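Local coordinates for protein acyl-coenzyme A thioesterase PaaI (Escherichia coli, PDB 2FS2) that hydrolyses acyl-CoA thioesters, preferring ring-hydroxylated phenylacetyl-CoA, in the aromatic compound pathway that degrades phenylacetate, at residues Ala35-Thr40 with Phe58-Thr63. Residues are numbered along the deposited sequence; the frame is centred on the assembly and turned at random.
Sequences AVVTMT and FSLADT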
loop_
_atom_site.group_PDB
_atom_site.type_symbol
_atom_site.label_atom_id
_atom_site.label_comp_id
_atom_site.label_asym_id
_atom_site.label_seq_id
_atom_site.Cartn_x
_atom_site.Cartn_y
_atom_site.Cartn_z
ATOM N N ALA B 35 -7.239 -19.884 4.355
ATOM C CA ALA B 35 -8.714 -20.011 4.071
ATOM C C ALA B 35 -8.951 -19.764 2.580
ATOM O O ALA B 35 -8.244 -18.941 1.994
ATOM C CB ALA B 35 -9.516 -18.941 4.883
ATOM N N VAL B 36 -9.954 -20.408 1.997
ATOM C CA VAL B 36 -10.316 -20.327 0.591
ATOM C C VAL B 36 -11.801 -20.175 0.631
ATOM O O VAL B 36 -12.513 -20.958 1.354
ATOM C CB VAL B 36 -9.922 -21.588 -0.231
ATOM C CG1 VAL B 36 -10.400 -21.509 -1.687
ATOM C CG2 VAL B 36 -8.462 -21.843 -0.271
ATOM N N VAL B 37 -12.318 -19.154 -0.041
ATOM C CA VAL B 37 -13.717 -18.913 -0.018
ATOM C C VAL B 37 -14.052 -18.634 -1.455
ATOM O O VAL B 37 -13.181 -18.386 -2.291
ATOM C CB VAL B 37 -14.137 -17.700 0.941
ATOM C CG1 VAL B 37 -13.876 -18.045 2.451
ATOM C CG2 VAL B 37 -13.328 -16.348 0.537
ATOM N N THR B 38 -15.335 -18.656 -1.725
ATOM C CA THR B 38 -15.836 -18.698 -3.083
ATOM C C THR B 38 -17.123 -17.864 -3.220
ATOM O O THR B 38 -17.847 -17.695 -2.263
ATOM C CB THR B 38 -16.049 -20.171 -3.414
ATOM O OG1 THR B 38 -15.905 -20.347 -4.830
ATOM C CG2 THR B 38 -17.457 -20.559 -3.086
HETATM N N MSE B 39 -17.362 -17.270 -4.367
HETATM C CA MSE B 39 -18.545 -16.442 -4.554
HETATM C C MSE B 39 -18.822 -16.357 -6.040
HETATM O O MSE B 39 -17.905 -16.283 -6.835
HETATM C CB MSE B 39 -18.246 -15.023 -4.025
HETATM C CG MSE B 39 -19.269 -13.991 -4.456
HETATM SE SE MSE B 39 -18.654 -12.186 -3.889
HETATM C CE MSE B 39 -19.495 -12.231 -2.270
ATOM N N THR B 40 -20.076 -16.313 -6.409
ATOM C CA THR B 40 -20.442 -16.113 -7.805
ATOM C C THR B 40 -20.875 -14.662 -7.994
ATOM O O THR B 40 -21.544 -14.088 -7.156
ATOM C CB THR B 40 -21.522 -17.163 -8.154
ATOM O OG1 THR B 40 -20.907 -18.488 -8.022
ATOM C CG2 THR B 40 -22.024 -17.060 -9.651
ATOM N N PHE B 58 -13.521 -6.252 -2.789
ATOM C CA PHE B 58 -12.868 -5.985 -1.516
ATOM C C PHE B 58 -13.513 -6.893 -0.446
ATOM O O PHE B 58 -12.841 -7.479 0.365
ATOM C CB PHE B 58 -12.966 -4.491 -1.112
ATOM C CG PHE B 58 -12.383 -4.198 0.265
ATOM C CD1 PHE B 58 -11.077 -3.876 0.414
ATOM C CD2 PHE B 58 -13.133 -4.338 1.409
ATOM C CE1 PHE B 58 -10.523 -3.692 1.697
ATOM C CE2 PHE B 58 -12.587 -4.149 2.685
ATOM C CZ PHE B 58 -11.303 -3.815 2.819
ATOM N N SER B 59 -14.811 -7.074 -0.485
ATOM C CA SER B 59 -15.490 -7.820 0.587
ATOM C C SER B 59 -15.190 -9.282 0.558
ATOM O O SER B 59 -15.067 -9.932 1.646
ATOM C CB SER B 59 -16.991 -7.680 0.512
ATOM O OG SER B 59 -17.305 -6.327 0.717
ATOM N N LEU B 60 -14.992 -9.797 -0.651
ATOM C CA LEU B 60 -14.612 -11.130 -0.770
ATOM C C LEU B 60 -13.201 -11.350 -0.223
ATOM O O LEU B 60 -12.919 -12.383 0.381
ATOM C CB LEU B 60 -14.675 -11.538 -2.261
ATOM C CG LEU B 60 -14.162 -12.934 -2.658
ATOM C CD1 LEU B 60 -14.978 -14.065 -1.941
ATOM C CD2 LEU B 60 -14.302 -13.123 -4.193
ATOM N N ALA B 61 -12.275 -10.416 -0.531
ATOM C CA ALA B 61 -10.899 -10.589 -0.098
ATOM C C ALA B 61 -10.825 -10.493 1.450
ATOM O O ALA B 61 -10.097 -11.232 2.092
ATOM C CB ALA B 61 -9.950 -9.519 -0.793
ATOM N N ASP B 62 -11.652 -9.669 2.016
ATOM C CA ASP B 62 -11.623 -9.294 3.412
ATOM C C ASP B 62 -12.255 -10.416 4.156
ATOM O O ASP B 62 -11.928 -10.665 5.311
ATOM C CB ASP B 62 -12.492 -8.031 3.569
ATOM C CG ASP B 62 -12.467 -7.433 4.993
ATOM O OD1 ASP B 62 -11.419 -7.539 5.724
ATOM O OD2 ASP B 62 -13.437 -6.787 5.459
ATOM N N THR B 63 -13.151 -11.137 3.493
ATOM C CA THR B 63 -13.701 -12.323 4.123
ATOM C C THR B 63 -12.668 -13.461 4.192
ATOM O O THR B 63 -12.573 -14.140 5.232
ATOM C CB THR B 63 -14.940 -12.790 3.338
ATOM O OG1 THR B 63 -15.936 -11.767 3.379
ATOM C CG2 THR B 63 -15.608 -13.915 4.014
#
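Val37 comes up to one flat group of the helix, the carbonyl of Leu60, in a loose van der Waals approach, with CG2 at 4.0 Å from Leu60 O; the neighbouring carbonyl of Ser59 receives Thr63 N on one face of its plane and Thr63 OG1 on the other. This is the hot dog fold, in which the curved antiparallel sheet wraps around the long helix 54-70, and the contact illustrates how strand 34-40 meets that helix. The side chains that touch are apolar, and no hydrogen bond runs between strand and helix. Alternation along the strand turns Val37 and Met39 inward, and Leu60 answers both with a single methyl: its CD1 lies 3.8 Å from Val37 CG2 and 4.0 Å from Met39 CB. With CG anti to the backbone N (chi1 174°), the branched end of Leu60 extends toward the strand and presents CD1. The side chains of Val37 and Leu60 point in opposing senses and overlap side by side rather than meeting end on, whereas Met39, present as selenomethionine, touches through CB, its chain bending only at chi3 (-91°). Ile25 borders the same interface, touching Val37, Met39 and Thr63, while Leu60 also packs on Ile115 of strand 108-116. Elsewhere on the helix Phe58 meets Phe58 of a second subunit, the ring planes about 15° apart, which places this helix at a subunit interface of the homotetramer. Thr63 directs its CB toward the strand, yet its hydroxyl bonds within the helix: OG1 donates to Ser59 O at 2.7 Å, tilted 27° from the carbonyl plane.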